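Local coordinates for iron-chelator utilization protein (Thermobifida fusca TM51, PDB 4YHB) that binds FAD and probably acts as a flavin-dependent reductase that helps release iron from ferric siderophores, at residues A[31-45]-A[93-107]. Numbering follows the deposited sequence.
Unlike the reference sequence in segment 93-107: R99 (reference Gly). With FAD (flavin-adenine dinucleotide), chain C.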
loop_
_atom_site.group_PDB
_atom_site.type_symbol
_atom_site.label_atom_id
_atom_site.label_comp_id
_atom_site.label_asym_id
_atom_site.label_seq_id
_atom_site.Cartn_x
_atom_site.Cartn_y
_atom_site.Cartn_z
ATOM N N ARG A 31 5.472 8.392 -12.495
ATOM C CA ARG A 31 4.718 8.854 -11.323
ATOM C C ARG A 31 4.891 7.998 -10.063
ATOM O O ARG A 31 4.085 8.093 -9.137
ATOM C CB ARG A 31 3.232 8.914 -11.645
ATOM C CG ARG A 31 2.894 9.817 -12.831
ATOM C CD ARG A 31 1.450 9.545 -13.223
ATOM N NE ARG A 31 0.912 10.451 -14.236
ATOM C CZ ARG A 31 1.042 10.277 -15.539
ATOM N NH1 ARG A 31 1.742 9.242 -15.994
ATOM N NH2 ARG A 31 0.471 11.142 -16.387
ATOM N N MET A 32 5.908 7.149 -10.043
ATOM C CA MET A 32 6.182 6.341 -8.861
ATOM C C MET A 32 7.673 6.263 -8.566
ATOM O O MET A 32 8.488 6.037 -9.465
ATOM C CB MET A 32 5.617 4.923 -9.008
ATOM C CG MET A 32 5.616 4.198 -7.662
ATOM S SD MET A 32 4.255 3.072 -7.388
ATOM C CE MET A 32 2.832 4.121 -7.663
ATOM N N VAL A 33 8.021 6.448 -7.299
ATOM C CA VAL A 33 9.411 6.409 -6.895
ATOM C C VAL A 33 9.577 5.388 -5.772
ATOM O O VAL A 33 8.778 5.336 -4.829
ATOM C CB VAL A 33 9.914 7.806 -6.470
ATOM C CG1 VAL A 33 9.179 8.314 -5.226
ATOM C CG2 VAL A 33 11.406 7.770 -6.230
ATOM N N ARG A 34 10.599 4.548 -5.921
ATOM C CA ARG A 34 10.872 3.461 -4.999
ATOM C C ARG A 34 12.061 3.878 -4.164
ATOM O O ARG A 34 13.115 4.235 -4.704
ATOM C CB ARG A 34 11.139 2.160 -5.766
ATOM C CG ARG A 34 11.536 0.982 -4.903
ATOM C CD ARG A 34 11.431 -0.327 -5.667
ATOM N NE ARG A 34 10.039 -0.626 -5.996
ATOM C CZ ARG A 34 9.651 -1.573 -6.841
ATOM N NH1 ARG A 34 10.548 -2.320 -7.474
ATOM N NH2 ARG A 34 8.360 -1.763 -7.060
ATOM N N VAL A 35 11.872 3.868 -2.845
ATOM C CA VAL A 35 12.843 4.416 -1.915
ATOM C C VAL A 35 13.268 3.325 -0.940
ATOM O O VAL A 35 12.407 2.641 -0.373
ATOM C CB VAL A 35 12.236 5.619 -1.149
ATOM C CG1 VAL A 35 13.191 6.140 -0.078
ATOM C CG2 VAL A 35 11.832 6.729 -2.125
ATOM N N ASP A 36 14.578 3.139 -0.756
ATOM C CA ASP A 36 15.063 2.246 0.301
ATOM C C ASP A 36 15.497 3.072 1.510
ATOM O O ASP A 36 16.311 3.988 1.356
ATOM C CB ASP A 36 16.240 1.387 -0.180
ATOM C CG ASP A 36 15.871 0.437 -1.315
ATOM O OD1 ASP A 36 14.692 0.023 -1.416
ATOM O OD2 ASP A 36 16.781 0.098 -2.114
ATOM N N LEU A 37 14.957 2.743 2.692
ATOM C CA LEU A 37 15.274 3.434 3.946
ATOM C C LEU A 37 16.118 2.524 4.840
ATOM O O LEU A 37 15.823 1.339 4.965
ATOM C CB LEU A 37 13.995 3.841 4.690
ATOM C CG LEU A 37 13.027 4.769 3.937
ATOM C CD1 LEU A 37 11.658 4.791 4.616
ATOM C CD2 LEU A 37 13.620 6.161 3.923
ATOM N N GLY A 38 17.158 3.074 5.456
ATOM C CA GLY A 38 18.019 2.279 6.322
ATOM C C GLY A 38 18.462 3.055 7.542
ATOM O O GLY A 38 18.010 4.179 7.758
ATOM N N GLY A 39 19.364 2.463 8.326
ATOM C CA GLY A 39 19.881 3.099 9.527
ATOM C C GLY A 39 19.766 2.129 10.690
ATOM O O GLY A 39 18.989 1.182 10.629
ATOM N N SER A 40 20.537 2.351 11.751
ATOM C CA SER A 40 20.562 1.404 12.859
ATOM C C SER A 40 19.205 1.239 13.552
ATOM O O SER A 40 18.941 0.191 14.142
ATOM C CB SER A 40 21.627 1.822 13.891
ATOM O OG SER A 40 21.403 3.143 14.356
ATOM N N ASP A 41 18.330 2.243 13.477
ATOM C CA ASP A 41 17.002 2.094 14.091
ATOM C C ASP A 41 16.193 0.958 13.459
ATOM O O ASP A 41 15.203 0.518 14.037
ATOM C CB ASP A 41 16.177 3.392 14.010
ATOM C CG ASP A 41 16.567 4.408 15.060
ATOM O OD1 ASP A 41 17.445 4.082 15.891
ATOM O OD2 ASP A 41 15.983 5.523 15.075
ATOM N N ILE A 42 16.603 0.471 12.289
ATOM C CA ILE A 42 15.802 -0.547 11.605
ATOM C C ILE A 42 15.859 -1.894 12.333
ATOM O O ILE A 42 15.064 -2.794 12.054
ATOM C CB ILE A 42 16.234 -0.728 10.128
ATOM C CG1 ILE A 42 15.033 -1.169 9.278
ATOM C CG2 ILE A 42 17.378 -1.714 9.993
ATOM C CD1 ILE A 42 15.309 -1.187 7.787
ATOM N N ALA A 43 16.783 -2.025 13.288
ATOM C CA ALA A 43 16.836 -3.213 14.137
ATOM C C ALA A 43 15.486 -3.532 14.760
ATOM O O ALA A 43 14.799 -2.645 15.282
ATOM C CB ALA A 43 17.888 -3.038 15.245
ATOM N N GLY A 44 15.109 -4.805 14.699
ATOM C CA GLY A 44 13.872 -5.267 15.299
ATOM C C GLY A 44 12.648 -5.094 14.419
ATOM O O GLY A 44 11.562 -5.571 14.751
ATOM N N LEU A 45 12.801 -4.395 13.302
ATOM C CA LEU A 45 11.661 -4.202 12.404
ATOM C C LEU A 45 11.222 -5.546 11.819
ATOM O O LEU A 45 12.059 -6.363 11.449
ATOM C CB LEU A 45 12.010 -3.207 11.287
ATOM C CG LEU A 45 10.893 -2.835 10.297
ATOM C CD1 LEU A 45 9.787 -2.075 11.002
ATOM C CD2 LEU A 45 11.449 -2.015 9.126
ATOM N N ARG A 93 8.872 -3.868 0.346
ATOM C CA ARG A 93 9.745 -4.990 0.664
ATOM C C ARG A 93 10.486 -4.671 1.949
ATOM O O ARG A 93 10.761 -3.504 2.256
ATOM C CB ARG A 93 10.772 -5.282 -0.448
ATOM C CG ARG A 93 10.206 -5.698 -1.817
ATOM C CD ARG A 93 11.293 -6.273 -2.737
ATOM N NE ARG A 93 10.769 -6.590 -4.065
ATOM C CZ ARG A 93 11.148 -5.984 -5.186
ATOM N NH1 ARG A 93 12.077 -5.033 -5.153
ATOM N NH2 ARG A 93 10.609 -6.342 -6.348
ATOM N N PHE A 94 10.808 -5.710 2.704
ATOM C CA PHE A 94 11.703 -5.545 3.834
ATOM C C PHE A 94 12.775 -6.616 3.781
ATOM O O PHE A 94 12.472 -7.807 3.786
ATOM C CB PHE A 94 10.962 -5.621 5.163
ATOM C CG PHE A 94 11.884 -5.647 6.347
ATOM C CD1 PHE A 94 12.850 -4.666 6.503
ATOM C CD2 PHE A 94 11.802 -6.650 7.289
ATOM C CE1 PHE A 94 13.718 -4.680 7.588
ATOM C CE2 PHE A 94 12.665 -6.665 8.381
ATOM C CZ PHE A 94 13.627 -5.679 8.523
ATOM N N ASP A 95 14.026 -6.184 3.736
ATOM C CA ASP A 95 15.149 -7.106 3.640
ATOM C C ASP A 95 15.946 -7.036 4.937
ATOM O O ASP A 95 16.683 -6.077 5.165
ATOM C CB ASP A 95 16.015 -6.754 2.429
ATOM C CG ASP A 95 17.046 -7.832 2.100
ATOM O OD1 ASP A 95 17.385 -8.646 2.986
ATOM O OD2 ASP A 95 17.525 -7.855 0.945
ATOM N N ALA A 96 15.786 -8.047 5.787
ATOM C CA ALA A 96 16.376 -8.025 7.124
ATOM C C ALA A 96 17.900 -8.109 7.101
ATOM O O ALA A 96 18.561 -7.547 7.975
ATOM C CB ALA A 96 15.800 -9.161 7.983
ATOM N N LYS A 97 18.466 -8.799 6.117
ATOM C CA LYS A 97 19.920 -8.911 6.063
ATOM C C LYS A 97 20.547 -7.652 5.469
ATOM O O LYS A 97 21.576 -7.184 5.955
ATOM C CB LYS A 97 20.357 -10.148 5.274
ATOM C CG LYS A 97 21.877 -10.241 5.117
ATOM C CD LYS A 97 22.333 -11.501 4.396
ATOM C CE LYS A 97 23.045 -12.445 5.357
ATOM N NZ LYS A 97 23.509 -13.687 4.681
ATOM N N ALA A 98 19.921 -7.091 4.435
ATOM C CA ALA A 98 20.366 -5.818 3.874
ATOM C C ALA A 98 20.065 -4.668 4.829
ATOM O O ALA A 98 20.656 -3.588 4.727
ATOM C CB ALA A 98 19.702 -5.569 2.513
ATOM N N ARG A 99 19.136 -4.918 5.751
ATOM C CA ARG A 99 18.658 -3.920 6.707
ATOM C C ARG A 99 18.109 -2.711 5.971
ATOM O O ARG A 99 18.500 -1.578 6.241
ATOM C CB ARG A 99 19.770 -3.502 7.675
ATOM C CG ARG A 99 20.359 -4.673 8.440
ATOM C CD ARG A 99 21.219 -4.222 9.616
ATOM N NE ARG A 99 20.642 -4.666 10.883
ATOM C CZ ARG A 99 20.322 -3.861 11.893
ATOM N NH1 ARG A 99 20.537 -2.552 11.810
ATOM N NH2 ARG A 99 19.794 -4.374 12.995
ATOM N N LEU A 100 17.207 -2.969 5.032
ATOM C CA LEU A 100 16.626 -1.904 4.219
ATOM C C LEU A 100 15.110 -2.061 4.102
ATOM O O LEU A 100 14.618 -3.154 3.839
ATOM C CB LEU A 100 17.255 -1.894 2.822
ATOM C CG LEU A 100 18.680 -1.377 2.608
ATOM C CD1 LEU A 100 19.081 -1.537 1.132
ATOM C CD2 LEU A 100 18.836 0.081 3.057
ATOM N N LEU A 101 14.386 -0.964 4.312
ATOM C CA LEU A 101 12.935 -0.919 4.158
ATOM C C LEU A 101 12.597 -0.222 2.854
ATOM O O LEU A 101 12.964 0.936 2.672
ATOM C CB LEU A 101 12.289 -0.176 5.332
ATOM C CG LEU A 101 10.833 0.273 5.180
ATOM C CD1 LEU A 101 9.920 -0.923 4.936
ATOM C CD2 LEU A 101 10.363 1.090 6.402
ATOM N N THR A 102 11.895 -0.919 1.957
ATOM C CA THR A 102 11.528 -0.343 0.666
ATOM C C THR A 102 10.082 0.157 0.663
ATOM O O THR A 102 9.156 -0.558 1.072
ATOM C CB THR A 102 11.708 -1.354 -0.479
ATOM O OG1 THR A 102 13.071 -1.779 -0.516
ATOM C CG2 THR A 102 11.348 -0.718 -1.826
ATOM N N ILE A 103 9.907 1.394 0.218
ATOM C CA ILE A 103 8.594 2.015 0.113
ATOM C C ILE A 103 8.382 2.567 -1.287
ATOM O O ILE A 103 9.241 3.295 -1.808
ATOM C CB ILE A 103 8.422 3.187 1.096
ATOM C CG1 ILE A 103 8.871 2.810 2.512
ATOM C CG2 ILE A 103 6.974 3.739 1.029
ATOM C CD1 ILE A 103 7.855 2.116 3.333
ATOM N N ASP A 104 7.237 2.238 -1.883
ATOM C CA ASP A 104 6.843 2.818 -3.165
ATOM C C ASP A 104 5.888 4.000 -2.964
ATOM O O ASP A 104 4.785 3.825 -2.431
ATOM C CB ASP A 104 6.164 1.751 -4.043
ATOM C CG ASP A 104 7.152 0.810 -4.690
ATOM O OD1 ASP A 104 8.357 0.964 -4.438
ATOM O OD2 ASP A 104 6.728 -0.084 -5.459
ATOM N N PHE A 105 6.299 5.189 -3.403
ATOM C CA PHE A 105 5.494 6.406 -3.260
ATOM C C PHE A 105 4.837 6.802 -4.580
ATOM O O PHE A 105 5.525 6.906 -5.601
ATOM C CB PHE A 105 6.339 7.609 -2.831
ATOM C CG PHE A 105 6.940 7.511 -1.464
ATOM C CD1 PHE A 105 8.065 6.742 -1.242
ATOM C CD2 PHE A 105 6.422 8.269 -0.419
ATOM C CE1 PHE A 105 8.648 6.686 0.036
ATOM C CE2 PHE A 105 6.990 8.218 0.855
ATOM C CZ PHE A 105 8.104 7.427 1.083
ATOM N N VAL A 106 3.539 7.091 -4.553
ATOM C CA VAL A 106 2.942 7.799 -5.685
ATOM C C VAL A 106 3.456 9.229 -5.664
ATOM O O VAL A 106 3.434 9.885 -4.624
ATOM C CB VAL A 106 1.408 7.828 -5.650
ATOM C CG1 VAL A 106 0.866 8.743 -6.795
ATOM C CG2 VAL A 106 0.840 6.430 -5.775
ATOM N N VAL A 107 3.937 9.709 -6.803
ATOM C CA VAL A 107 4.385 11.093 -6.889
ATOM C C VAL A 107 3.211 11.901 -7.408
ATOM O O VAL A 107 2.756 11.663 -8.518
ATOM C CB VAL A 107 5.619 11.230 -7.811
ATOM C CG1 VAL A 107 6.138 12.662 -7.828
ATOM C CG2 VAL A 107 6.712 10.250 -7.374
HETATM P PA FAD C . -2.777 14.075 1.777
HETATM O O1A FAD C . -2.389 15.282 2.642
HETATM O O2A FAD C . -3.264 12.861 2.655
HETATM O O5B FAD C . -4.058 14.492 0.894
HETATM C C5B FAD C . -4.110 15.726 0.274
HETATM C C4B FAD C . -5.023 15.636 -0.965
HETATM O O4B FAD C . -4.463 14.841 -1.975
HETATM C C3B FAD C . -6.344 15.065 -0.665
HETATM O O3B FAD C . -7.261 15.783 -1.426
HETATM C C2B FAD C . -6.260 13.717 -1.118
HETATM O O2B FAD C . -7.488 13.186 -1.601
HETATM C C1B FAD C . -5.326 13.789 -2.251
HETATM N N9A FAD C . -4.526 12.592 -2.476
HETATM C C8A FAD C . -3.964 11.802 -1.537
HETATM N N7A FAD C . -3.293 10.816 -2.149
HETATM C C5A FAD C . -3.397 11.008 -3.485
HETATM C C6A FAD C . -2.921 10.326 -4.605
HETATM N N6A FAD C . -2.114 9.169 -4.439
HETATM N N1A FAD C . -3.221 10.778 -5.835
HETATM C C2A FAD C . -3.980 11.882 -6.000
HETATM N N3A FAD C . -4.452 12.559 -4.949
HETATM C C4A FAD C . -4.185 12.131 -3.694
HETATM N N1 FAD C . 0.240 5.459 -1.023
HETATM C C2 FAD C . 1.339 5.270 -1.755
HETATM O O2 FAD C . 1.663 6.099 -2.592
HETATM N N3 FAD C . 2.079 4.140 -1.534
HETATM C C4 FAD C . 1.728 3.225 -0.606
HETATM O O4 FAD C . 2.437 2.240 -0.450
HETATM C C4X FAD C . 0.578 3.393 0.167
HETATM N N5 FAD C . 0.165 2.487 1.127
HETATM C C5X FAD C . -0.952 2.730 1.851
HETATM C C6 FAD C . -1.369 1.821 2.829
HETATM C C7 FAD C . -2.397 2.032 3.505
HETATM C C7M FAD C . -2.752 0.957 4.549
HETATM C C8 FAD C . -3.152 3.015 3.431
HETATM C C8M FAD C . -4.390 3.215 4.259
HETATM C C9 FAD C . -2.887 4.004 2.522
HETATM C C9A FAD C . -1.692 3.986 1.569
HETATM N N10 FAD C . -1.283 4.831 0.637
HETATM C C10 FAD C . -0.167 4.571 -0.079
HETATM C "C1'" FAD C . -2.064 6.060 0.372
HETATM C "C2'" FAD C . -1.528 7.257 1.092
HETATM O "O2'" FAD C . -1.580 7.041 2.446
HETATM C "C3'" FAD C . -2.391 8.500 0.676
HETATM O "O3'" FAD C . -2.334 8.592 -0.713
HETATM C "C4'" FAD C . -2.052 9.786 1.381
HETATM O "O4'" FAD C . -3.115 10.640 1.324
HETATM C "C5'" FAD C . -0.850 10.522 0.766
HETATM O "O5'" FAD C . -0.319 11.513 1.611
HETATM P P FAD C . -0.300 12.986 1.038
HETATM O O1P FAD C . 0.275 13.789 2.227
HETATM O O2P FAD C . 0.391 12.853 -0.346
HETATM O O3P FAD C . -1.580 13.862 0.733
HETATM O O HOH W 1 10.664 -4.783 -8.902
HETATM O O HOH W 2 20.393 -0.008 7.289
#
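R34 and D104 are a non-hydrogen-bonded pair on neighbouring antiparallel strands, 32-38 and 100-106, of the six-stranded FAD-binding barrel, their side chains side by side on one face. R34 grips the carboxylate side-on: NE meets D104 OD1 at 2.8 Å and NH2 meets D104 OD2 at 2.8 Å. Both oxygens use their syn lone pairs, and the guanidinium and carboxylate planes are 4° apart. A bend in the arginine chain (chi3 -66°) turns the guanidinium alongside D104. With an alanine here, the buried D104 carboxylate would probably lose its main counter-charge, and T102 CG2 the cover of R34 CG. Further along this face, T102 OG1 donates a short 2.6 Å bond to D36 OD1, coming from above the carboxylate plane; N24 holds D36 OD2. The other face is apolar: V33 packs on F105 and V107, V35 on F105, and L37 on I103 and L101, with Y89 and W116 against the F105 ring. Past the end of strand 32-38, L45 CD2 sits over one face of the F94 ring in a CH-pi contact, while I42 CD1 touches its edge. R34 NH1 and R93 NH2 share a water, and R93 NH2 also forms a salt bridge with E160. Strand 100-106 reads the flavin through its backbone: D104 O accepts a hydrogen bond from FAD N3 at 2.9 Å, and V106 N donates to FAD O2.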